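Local coordinates for pathogenicity island protein (Staphylococcus aureus subsp. aureus, PDB 3HL6) that is of unknown function but is the ORF9 product of a mobile genetic element, pathogenicity island 3 of Staphylococcus aureus, at residues T150-I153 and A154-M158; Y46-N50 and S51-S55; E187-T190 and Q191-K195. All coordinates share one frame; numbering follows the deposited sequence.

Interaction 1. Residues T150-I153 and A154-M158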
ATOM      1  N   THR B 150     -22.721 -13.886   4.208  1.00 72.62           N
ATOM      2  CA  THR B 150     -23.924 -13.841   5.080  1.00 70.92           C
ATOM      3  C   THR B 150     -23.773 -13.106   6.433  1.00 69.10           C
ATOM      4  O   THR B 150     -24.757 -12.886   7.138  1.00 69.35           O
ATOM      5  CB  THR B 150     -24.500 -15.269   5.289  1.00 71.18           C
ATOM      6  OG1 THR B 150     -25.057 -15.732   4.050  1.00 72.75           O
ATOM      7  CG2 THR B 150     -25.580 -15.289   6.365  1.00 71.10           C
ATOM      8  N   ASP B 151     -22.539 -12.731   6.782  1.00 67.22           N
ATOM      9  CA  ASP B 151     -22.246 -11.931   7.975  1.00 64.88           C
ATOM     10  C   ASP B 151     -22.260 -10.432   7.660  1.00 63.43           C
ATOM     11  O   ASP B 151     -21.394  -9.920   6.954  1.00 63.16           O
ATOM     12  CB  ASP B 151     -20.882 -12.339   8.522  1.00 64.87           C
ATOM     13  CG  ASP B 151     -20.555 -11.676   9.830  1.00 65.30           C
ATOM     14  OD1 ASP B 151     -21.397 -10.936  10.374  1.00 67.72           O
ATOM     15  OD2 ASP B 151     -19.436 -11.891  10.322  1.00 66.32           O
ATOM     16  N   VAL B 152     -23.251  -9.730   8.189  1.00 61.54           N
ATOM     17  CA  VAL B 152     -23.482  -8.340   7.814  1.00 59.65           C
ATOM     18  C   VAL B 152     -22.271  -7.438   8.094  1.00 58.02           C
ATOM     19  O   VAL B 152     -21.892  -6.624   7.246  1.00 57.34           O
ATOM     20  CB  VAL B 152     -24.757  -7.786   8.489  1.00 59.83           C
ATOM     21  CG1 VAL B 152     -24.753  -6.263   8.530  1.00 59.81           C
ATOM     22  CG2 VAL B 152     -25.972  -8.284   7.758  1.00 60.26           C
ATOM     23  N   ILE B 153     -21.670  -7.589   9.276  1.00 55.92           N
ATOM     24  CA  ILE B 153     -20.578  -6.715   9.686  1.00 53.74           C
ATOM     25  C   ILE B 153     -19.367  -6.942   8.804  1.00 53.69           C
ATOM     26  O   ILE B 153     -18.731  -5.978   8.374  1.00 54.17           O
ATOM     27  CB  ILE B 153     -20.168  -6.931  11.156  1.00 53.77           C
ATOM     28  CG1 ILE B 153     -21.379  -6.852  12.093  1.00 52.95           C
ATOM     29  CG2 ILE B 153     -19.139  -5.916  11.574  1.00 51.85           C
ATOM     30  CD1 ILE B 153     -21.722  -5.456  12.522  1.00 52.65           C
ATOM     31  N   ALA B 154     -19.046  -8.211   8.533  1.00 52.44           N
ATOM     32  CA  ALA B 154     -17.897  -8.569   7.708  1.00 51.25           C
ATOM     33  C   ALA B 154     -18.047  -7.962   6.333  1.00 50.95           C
ATOM     34  O   ALA B 154     -17.124  -7.403   5.781  1.00 51.14           O
ATOM     35  CB  ALA B 154     -17.779 -10.084   7.585  1.00 50.39           C
ATOM     36  N   ASN B 155     -19.233  -8.105   5.772  1.00 50.91           N
ATOM     37  CA  ASN B 155     -19.564  -7.512   4.494  1.00 50.72           C
ATOM     38  C   ASN B 155     -19.379  -5.985   4.453  1.00 49.47           C
ATOM     39  O   ASN B 155     -18.732  -5.450   3.567  1.00 48.54           O
ATOM     40  CB  ASN B 155     -21.003  -7.876   4.172  1.00 51.32           C
ATOM     41  CG  ASN B 155     -21.092  -9.129   3.389  1.00 55.86           C
ATOM     42  OD1 ASN B 155     -20.545  -9.184   2.289  1.00 62.69           O
ATOM     43  ND2 ASN B 155     -21.752 -10.178   3.942  1.00 58.77           N
ATOM     44  N   ILE B 156     -19.959  -5.302   5.423  1.00 48.69           N
ATOM     45  CA  ILE B 156     -19.821  -3.861   5.523  1.00 49.04           C
ATOM     46  C   ILE B 156     -18.355  -3.446   5.664  1.00 49.04           C
ATOM     47  O   ILE B 156     -17.901  -2.467   5.039  1.00 48.62           O
ATOM     48  CB  ILE B 156     -20.710  -3.292   6.631  1.00 48.34           C
ATOM     49  CG1 ILE B 156     -22.172  -3.474   6.217  1.00 47.30           C
ATOM     50  CG2 ILE B 156     -20.438  -1.826   6.803  1.00 49.66           C
ATOM     51  CD1 ILE B 156     -23.167  -3.333   7.329  1.00 45.92           C
ATOM     52  N   GLU B 157     -17.600  -4.239   6.424  1.00 48.84           N
ATOM     53  CA  GLU B 157     -16.208  -3.877   6.701  1.00 48.57           C
ATOM     54  C   GLU B 157     -15.470  -3.868   5.399  1.00 47.69           C
ATOM     55  O   GLU B 157     -14.680  -2.968   5.091  1.00 48.31           O
ATOM     56  CB  GLU B 157     -15.564  -4.831   7.706  1.00 48.57           C
ATOM     57  CG  GLU B 157     -16.045  -4.599   9.124  1.00 49.23           C
ATOM     58  CD  GLU B 157     -15.442  -5.571  10.126  1.00 53.10           C
ATOM     59  OE1 GLU B 157     -14.916  -6.621   9.705  1.00 52.57           O
ATOM     60  OE2 GLU B 157     -15.487  -5.271  11.347  1.00 56.38           O
ATOM     61  N   MET B 158     -15.781  -4.859   4.602  1.00 46.63           N
ATOM     62  CA  MET B 158     -15.156  -4.995   3.311  1.00 46.26           C
ATOM     63  C   MET B 158     -15.599  -3.911   2.298  1.00 44.69           C
ATOM     64  O   MET B 158     -14.785  -3.377   1.568  1.00 44.04           O
ATOM     65  CB  MET B 158     -15.395  -6.410   2.802  1.00 46.28           C
ATOM     66  CG  MET B 158     -14.499  -6.753   1.695  1.00 50.37           C
ATOM     67  SD  MET B 158     -15.540  -7.046   0.287  1.00 61.93           S
ATOM     68  CE  MET B 158     -14.877  -8.666  -0.239  1.00 59.88           C
TER
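Asp-151 O takes up the backbone N of Asn-155 at 3.1 Å, with an N-H...O angle of 171° and the donor nearly along the C=O axis. The Asn-155 side-chain amide turns back toward the start of the helix, and its ND2 adds a second, weak bond to the same oxygen. Two further backbone bonds continue the pattern, Ile-156 N to Val-152 O at 3.0 Å and Glu-157 N to Ile-153 O at 2.8 Å. These i to i+4 steps are the first turns of helix 152-163, with Asp-151 as the N-cap residue. Its carboxylate, however, leans on the methyl of Ala-154 (OD2 to CB 3.7 Å), while OD1 stays 4.0 Å from Ala-154 N, too far to cap it.

Apolar contact is made one turn apart by Val-152 and Ile-156, which lie side by side and point the same way. Val-152 CG1, anti to the backbone N (chi1 160°), meets Ile-156 CD1 at 3.5 Å. Both side chains go on to Val-184 of helix 171-184, and Ile-156 also reaches Phe-68.

A mixed contact joins Ile-153 to Glu-157, whose extended chain slants across it. Glu-157 OE2 comes 3.7 Å from Ile-153 CG2; this oxygen is also hydrogen-bonded by the backbone N of Glu-69 on strand 68-71, which helps to hold the carboxylate beside the methyl.

Interaction 2. Residues Y46-N50 and S51-S55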
ATOM      1  N   TYR B  46     -12.669   8.235  11.436  1.00 52.52           N
ATOM      2  CA  TYR B  46     -11.720   7.133  11.669  1.00 53.24           C
ATOM      3  C   TYR B  46     -11.239   7.113  13.100  1.00 54.28           C
ATOM      4  O   TYR B  46     -10.884   8.142  13.656  1.00 55.20           O
ATOM      5  CB  TYR B  46     -10.493   7.238  10.754  1.00 52.41           C
ATOM      6  CG  TYR B  46     -10.826   7.399   9.293  1.00 51.37           C
ATOM      7  CD1 TYR B  46     -11.031   8.669   8.747  1.00 49.91           C
ATOM      8  CD2 TYR B  46     -10.942   6.286   8.451  1.00 48.70           C
ATOM      9  CE1 TYR B  46     -11.331   8.826   7.410  1.00 49.17           C
ATOM     10  CE2 TYR B  46     -11.241   6.437   7.099  1.00 48.17           C
ATOM     11  CZ  TYR B  46     -11.443   7.713   6.591  1.00 49.68           C
ATOM     12  OH  TYR B  46     -11.743   7.896   5.256  1.00 51.45           O
ATOM     13  N   VAL B  47     -11.193   5.927  13.691  1.00 55.22           N
ATOM     14  CA  VAL B  47     -10.747   5.788  15.051  1.00 55.38           C
ATOM     15  C   VAL B  47      -9.651   4.734  15.118  1.00 56.47           C
ATOM     16  O   VAL B  47      -9.790   3.637  14.563  1.00 56.69           O
ATOM     17  CB  VAL B  47     -11.917   5.409  15.965  1.00 55.16           C
ATOM     18  CG1 VAL B  47     -11.406   4.921  17.300  1.00 54.83           C
ATOM     19  CG2 VAL B  47     -12.868   6.611  16.146  1.00 55.13           C
ATOM     20  N   MET B  48      -8.554   5.084  15.785  1.00 57.42           N
ATOM     21  CA  MET B  48      -7.498   4.142  16.106  1.00 58.11           C
ATOM     22  C   MET B  48      -7.630   3.804  17.556  1.00 58.56           C
ATOM     23  O   MET B  48      -7.373   4.629  18.402  1.00 59.40           O
ATOM     24  CB  MET B  48      -6.137   4.789  15.917  1.00 58.05           C
ATOM     25  CG  MET B  48      -5.744   5.030  14.499  1.00 59.17           C
ATOM     26  SD  MET B  48      -4.818   3.618  13.875  1.00 63.54           S
ATOM     27  CE  MET B  48      -3.867   3.101  15.303  1.00 61.15           C
ATOM     28  N   MET B  49      -8.000   2.583  17.870  1.00 58.94           N
ATOM     29  CA  MET B  49      -8.091   2.224  19.256  1.00 59.00           C
ATOM     30  C   MET B  49      -7.492   0.839  19.450  1.00 58.83           C
ATOM     31  O   MET B  49      -7.883  -0.113  18.796  1.00 58.76           O
ATOM     32  CB  MET B  49      -9.549   2.264  19.681  1.00 59.27           C
ATOM     33  CG  MET B  49      -9.790   1.969  21.139  1.00 61.40           C
ATOM     34  SD  MET B  49     -11.495   2.362  21.560  1.00 64.13           S
ATOM     35  CE  MET B  49     -11.723   3.914  20.694  1.00 66.08           C
ATOM     36  N   ASN B  50      -6.525   0.734  20.347  1.00 58.81           N
ATOM     37  CA  ASN B  50      -6.035  -0.560  20.750  1.00 58.68           C
ATOM     38  C   ASN B  50      -5.438  -1.255  19.569  1.00 58.35           C
ATOM     39  O   ASN B  50      -5.762  -2.404  19.295  1.00 58.65           O
ATOM     40  CB  ASN B  50      -7.171  -1.398  21.313  1.00 59.25           C
ATOM     41  CG  ASN B  50      -7.295  -1.267  22.823  1.00 60.56           C
ATOM     42  OD1 ASN B  50      -6.416  -1.698  23.560  1.00 64.36           O
ATOM     43  ND2 ASN B  50      -8.378  -0.669  23.285  1.00 61.11           N
ATOM     44  N   SER B  51      -4.589  -0.531  18.844  1.00 58.09           N
ATOM     45  CA  SER B  51      -3.948  -1.044  17.628  1.00 57.30           C
ATOM     46  C   SER B  51      -4.866  -1.408  16.430  1.00 56.21           C
ATOM     47  O   SER B  51      -4.406  -2.048  15.477  1.00 57.00           O
ATOM     48  CB  SER B  51      -3.021  -2.229  17.986  1.00 57.65           C
ATOM     49  OG  SER B  51      -3.759  -3.337  18.475  1.00 58.87           O
ATOM     50  N   LYS B  52      -6.138  -1.022  16.458  1.00 54.67           N
ATOM     51  CA  LYS B  52      -7.032  -1.272  15.318  1.00 53.77           C
ATOM     52  C   LYS B  52      -7.571   0.024  14.718  1.00 53.07           C
ATOM     53  O   LYS B  52      -7.662   1.049  15.416  1.00 53.17           O
ATOM     54  CB  LYS B  52      -8.184  -2.198  15.708  1.00 53.75           C
ATOM     55  CG  LYS B  52      -7.736  -3.625  16.048  1.00 55.29           C
ATOM     56  CD  LYS B  52      -8.917  -4.414  16.568  1.00 58.44           C
ATOM     57  CE  LYS B  52      -8.769  -5.902  16.324  1.00 58.62           C
ATOM     58  NZ  LYS B  52      -7.798  -6.450  17.290  1.00 58.65           N
ATOM     59  N   LEU B  53      -7.882  -0.001  13.421  1.00 51.76           N
ATOM     60  CA  LEU B  53      -8.455   1.169  12.754  1.00 50.42           C
ATOM     61  C   LEU B  53      -9.906   0.848  12.475  1.00 49.83           C
ATOM     62  O   LEU B  53     -10.213  -0.244  12.026  1.00 50.26           O
ATOM     63  CB  LEU B  53      -7.697   1.489  11.461  1.00 50.06           C
ATOM     64  CG  LEU B  53      -8.164   2.651  10.559  1.00 49.65           C
ATOM     65  CD1 LEU B  53      -8.199   3.991  11.274  1.00 48.59           C
ATOM     66  CD2 LEU B  53      -7.288   2.778   9.337  1.00 47.22           C
ATOM     67  N   PHE B  54     -10.804   1.774  12.799  1.00 49.33           N
ATOM     68  CA  PHE B  54     -12.243   1.607  12.557  1.00 47.88           C
ATOM     69  C   PHE B  54     -12.735   2.813  11.787  1.00 47.84           C
ATOM     70  O   PHE B  54     -12.095   3.862  11.788  1.00 47.41           O
ATOM     71  CB  PHE B  54     -13.042   1.499  13.868  1.00 47.36           C
ATOM     72  CG  PHE B  54     -12.658   0.336  14.714  1.00 46.43           C
ATOM     73  CD1 PHE B  54     -13.235  -0.902  14.513  1.00 46.95           C
ATOM     74  CD2 PHE B  54     -11.706   0.473  15.692  1.00 45.32           C
ATOM     75  CE1 PHE B  54     -12.867  -1.959  15.266  1.00 46.44           C
ATOM     76  CE2 PHE B  54     -11.337  -0.578  16.459  1.00 43.06           C
ATOM     77  CZ  PHE B  54     -11.909  -1.791  16.255  1.00 46.99           C
ATOM     78  N   SER B  55     -13.893   2.672  11.165  1.00 47.93           N
ATOM     79  CA  SER B  55     -14.400   3.706  10.311  1.00 48.91           C
ATOM     80  C   SER B  55     -15.912   3.579  10.184  1.00 49.61           C
ATOM     81  O   SER B  55     -16.461   2.473  10.227  1.00 49.52           O
ATOM     82  CB  SER B  55     -13.742   3.614   8.953  1.00 48.86           C
ATOM     83  OG  SER B  55     -14.617   4.134   8.000  1.00 50.65           O
TER
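Tyr-46 and Ser-55 face each other across a non-hydrogen-bonded pair, and the tyrosine ring stands obliquely beside the serine, CD2 reaching Ser-55 CB at 3.9 Å. A chi1 of -52° sets CG beside the backbone N, and the ring runs past Ser-55, while Tyr-46 CB rests 4.0 Å from Leu-53 CD1. Met-48 CG approaches the same methyl; Tyr-46, Met-48, Leu-53 and Ser-55 all lie on one face of the hairpin. Tyr-46 and Met-48 carry this face onto helix 13-30, and the tyrosine hydroxyl is hydrogen-bonded to Asp-40.

Asn-50 and Ser-51 are the two corner residues at the other end. Both have positive phi, as a type I' turn requires, and together with Met-49 and Lys-52 they form the tight two-residue loop of a beta hairpin. Met-49 N donates to Lys-52 O at 2.9 Å, in the carbonyl plane; the return bond from Lys-52 N to Met-49 O is 3.1 Å and comes in well above the plane of the Met-49 carbonyl. Ser-51 is gripped from outside the hairpin, its N by Ser-28 OG and its O by Tyr-21 OH. Further along, Val-47 and Phe-54 exchange a pair of backbone bonds, and the phenylalanine ring turns an edge to Met-49 O.

Backbone bonds thus set the register, and the side chains divide by face: the buried, largely apolar Tyr-46 and Leu-53 face is suited to packing against helix 13-30, whereas the one bearing Val-47, Met-49, Lys-52 and Phe-54, partly exposed and mixed in character, can meet solvent.

Interaction 3. Residues E187-T190 and Q191-K195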
ATOM      1  N   GLU B 187     -32.031   0.048  15.362  1.00 85.44           N
ATOM      2  CA  GLU B 187     -33.353   0.399  15.845  1.00 86.92           C
ATOM      3  C   GLU B 187     -34.010  -0.816  16.507  1.00 87.51           C
ATOM      4  O   GLU B 187     -35.248  -0.856  16.653  1.00 87.90           O
ATOM      5  CB  GLU B 187     -34.226   0.865  14.687  1.00 87.27           C
ATOM      6  CG  GLU B 187     -33.616   1.969  13.840  1.00 88.92           C
ATOM      7  CD  GLU B 187     -34.584   2.486  12.785  1.00 91.03           C
ATOM      8  OE1 GLU B 187     -35.803   2.183  12.889  1.00 92.68           O
ATOM      9  OE2 GLU B 187     -34.132   3.196  11.855  1.00 90.69           O
ATOM     10  N   ASN B 188     -33.174  -1.803  16.917  1.00 87.72           N
ATOM     11  CA  ASN B 188     -33.633  -3.201  16.892  1.00 87.72           C
ATOM     12  C   ASN B 188     -34.407  -3.412  15.595  1.00 87.46           C
ATOM     13  O   ASN B 188     -35.550  -3.880  15.607  1.00 87.41           O
ATOM     14  CB  ASN B 188     -34.525  -3.514  18.115  1.00 87.90           C
ATOM     15  CG  ASN B 188     -33.906  -3.015  19.423  1.00 88.55           C
ATOM     16  OD1 ASN B 188     -34.400  -3.309  20.512  1.00 88.38           O
ATOM     17  ND2 ASN B 188     -32.822  -2.256  19.315  1.00 89.31           N
ATOM     18  N   ALA B 189     -33.771  -3.049  14.481  1.00 87.24           N
ATOM     19  CA  ALA B 189     -34.480  -2.637  13.271  1.00 86.69           C
ATOM     20  C   ALA B 189     -35.551  -3.662  12.902  1.00 86.26           C
ATOM     21  O   ALA B 189     -35.380  -4.881  13.121  1.00 86.73           O
ATOM     22  CB  ALA B 189     -33.485  -2.451  12.108  1.00 86.77           C
ATOM     23  N   THR B 190     -36.653  -3.168  12.342  1.00 85.15           N
ATOM     24  CA  THR B 190     -37.843  -3.982  12.164  1.00 83.93           C
ATOM     25  C   THR B 190     -37.858  -4.534  10.740  1.00 83.35           C
ATOM     26  O   THR B 190     -37.034  -4.133   9.923  1.00 83.56           O
ATOM     27  CB  THR B 190     -39.099  -3.151  12.453  1.00 84.03           C
ATOM     28  OG1 THR B 190     -39.226  -2.120  11.466  1.00 83.66           O
ATOM     29  CG2 THR B 190     -38.979  -2.501  13.820  1.00 83.36           C
ATOM     30  N   GLN B 191     -38.772  -5.455  10.441  1.00 82.31           N
ATOM     31  CA  GLN B 191     -38.906  -5.969   9.077  1.00 81.21           C
ATOM     32  C   GLN B 191     -39.174  -4.826   8.114  1.00 79.90           C
ATOM     33  O   GLN B 191     -38.765  -4.878   6.955  1.00 79.79           O
ATOM     34  CB  GLN B 191     -40.032  -7.000   8.972  1.00 81.71           C
ATOM     35  CG  GLN B 191     -39.655  -8.268   8.199  1.00 83.41           C
ATOM     36  CD  GLN B 191     -40.873  -9.099   7.752  1.00 86.45           C
ATOM     37  OE1 GLN B 191     -41.839  -9.308   8.512  1.00 86.70           O
ATOM     38  NE2 GLN B 191     -40.825  -9.579   6.510  1.00 87.07           N
ATOM     39  N   GLU B 192     -39.854  -3.793   8.606  1.00 78.14           N
ATOM     40  CA  GLU B 192     -40.217  -2.641   7.783  1.00 76.63           C
ATOM     41  C   GLU B 192     -38.993  -1.800   7.429  1.00 74.97           C
ATOM     42  O   GLU B 192     -38.870  -1.288   6.311  1.00 75.19           O
ATOM     43  CB  GLU B 192     -41.240  -1.766   8.512  1.00 76.99           C
ATOM     44  CG  GLU B 192     -42.538  -2.475   8.889  1.00 79.08           C
ATOM     45  CD  GLU B 192     -43.093  -3.347   7.761  1.00 81.71           C
ATOM     46  OE1 GLU B 192     -42.778  -3.087   6.574  1.00 82.48           O
ATOM     47  OE2 GLU B 192     -43.839  -4.305   8.067  1.00 82.27           O
ATOM     48  N   ASP B 193     -38.087  -1.650   8.384  1.00 72.35           N
ATOM     49  CA  ASP B 193     -36.878  -0.901   8.124  1.00 70.34           C
ATOM     50  C   ASP B 193     -36.023  -1.676   7.135  1.00 68.88           C
ATOM     51  O   ASP B 193     -35.407  -1.090   6.253  1.00 68.45           O
ATOM     52  CB  ASP B 193     -36.114  -0.627   9.423  1.00 70.56           C
ATOM     53  CG  ASP B 193     -36.998  -0.013  10.504  1.00 70.51           C
ATOM     54  OD1 ASP B 193     -36.928  -0.450  11.678  1.00 69.23           O
ATOM     55  OD2 ASP B 193     -37.777   0.907  10.166  1.00 71.69           O
ATOM     56  N   TYR B 194     -36.010  -3.005   7.259  1.00 67.26           N
ATOM     57  CA  TYR B 194     -35.280  -3.805   6.297  1.00 65.22           C
ATOM     58  C   TYR B 194     -35.825  -3.645   4.878  1.00 65.02           C
ATOM     59  O   TYR B 194     -35.051  -3.495   3.946  1.00 64.77           O
ATOM     60  CB  TYR B 194     -35.202  -5.299   6.653  1.00 64.81           C
ATOM     61  CG  TYR B 194     -34.768  -6.058   5.431  1.00 61.40           C
ATOM     62  CD1 TYR B 194     -33.439  -6.057   5.031  1.00 60.20           C
ATOM     63  CD2 TYR B 194     -35.691  -6.666   4.617  1.00 59.29           C
ATOM     64  CE1 TYR B 194     -33.034  -6.693   3.880  1.00 59.60           C
ATOM     65  CE2 TYR B 194     -35.305  -7.298   3.460  1.00 60.06           C
ATOM     66  CZ  TYR B 194     -33.975  -7.312   3.095  1.00 60.02           C
ATOM     67  OH  TYR B 194     -33.600  -7.953   1.949  1.00 60.11           O
ATOM     68  N   LYS B 195     -37.140  -3.706   4.689  1.00 64.60           N
ATOM     69  CA  LYS B 195     -37.657  -3.663   3.321  1.00 64.62           C
ATOM     70  C   LYS B 195     -37.659  -2.255   2.726  1.00 63.99           C
ATOM     71  O   LYS B 195     -37.522  -2.089   1.511  1.00 64.14           O
ATOM     72  CB  LYS B 195     -39.040  -4.314   3.191  1.00 65.03           C
ATOM     73  CG  LYS B 195     -39.852  -4.358   4.457  1.00 66.51           C
ATOM     74  CD  LYS B 195     -41.342  -4.548   4.171  1.00 68.04           C
ATOM     75  CE  LYS B 195     -41.609  -5.700   3.220  1.00 69.36           C
ATOM     76  NZ  LYS B 195     -43.012  -5.632   2.643  1.00 68.85           N
TER
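The carboxylate of Asp-193 overlaps Thr-190, a single oxygen, OD1, being met by both the threonine backbone N and its hydroxyl. Thr-190 N donates to Asp-193 OD1 at 2.8 Å and almost straight, with an N-H...O angle of 170°. It meets that oxygen on the anti side, out of the carboxylate plane. Thr-190 OG1 gives OD1 a second bond, also 2.8 Å but weak. In return the hydroxyl oxygen faces the first turn of the helix and accepts weakly from Asp-193 N at 3.3 Å and from Glu-192 N. It can do so because OG1 sits between the backbone N and the carbonyl carbon (chi1 66°).

This reciprocal pairing of the N-cap residue with the one three places on is a capping box, here opening helix 191-208. The helical ladder follows directly, Tyr-194 N donating to Thr-190 O at 3.1 Å. Tyr-194 carries the new turn inward, its side chain touching Phe-183 and, on helix 112-121, Met-115 and Leu-118, and Ala-189 also touches Phe-183.

Glu-187 brings a second carboxylate to the cap, crossing Asp-193 obliquely with the two planes 57° apart. Its OE1 stands only 3.1 Å from Asp-193 OD1, where neither oxygen has a proton to offer if both acids are ionised. This proximity would tend to raise the pKa of the pair, while the two donors from Thr-190 and the positive end of the helix dipole would favour the charged form of Asp-193; the exposed Glu-187 could be screened by solvent.

Overall arrangement
From the N terminus the order is interaction 2, interaction 1, interaction 3. They run in series, none nesting in or crossing another, and each joins consecutive segments, so that it closes only its own turn: a hairpin end, then two helix starts. Interaction 2 shapes the middle of the five-stranded sheet, its strand 52-57 pairing with strand 68-71. That edge strand meets helix 152-163, linking interaction 1 to the sheet. Helix 171-184 lies in sequence between the two helix starts and is touched by Ile-156 from the first and Tyr-194 from the second, while Leu-118 contacts Val-152 and Tyr-194. Centres of interactions 2 and 3 lie about 28 Å apart.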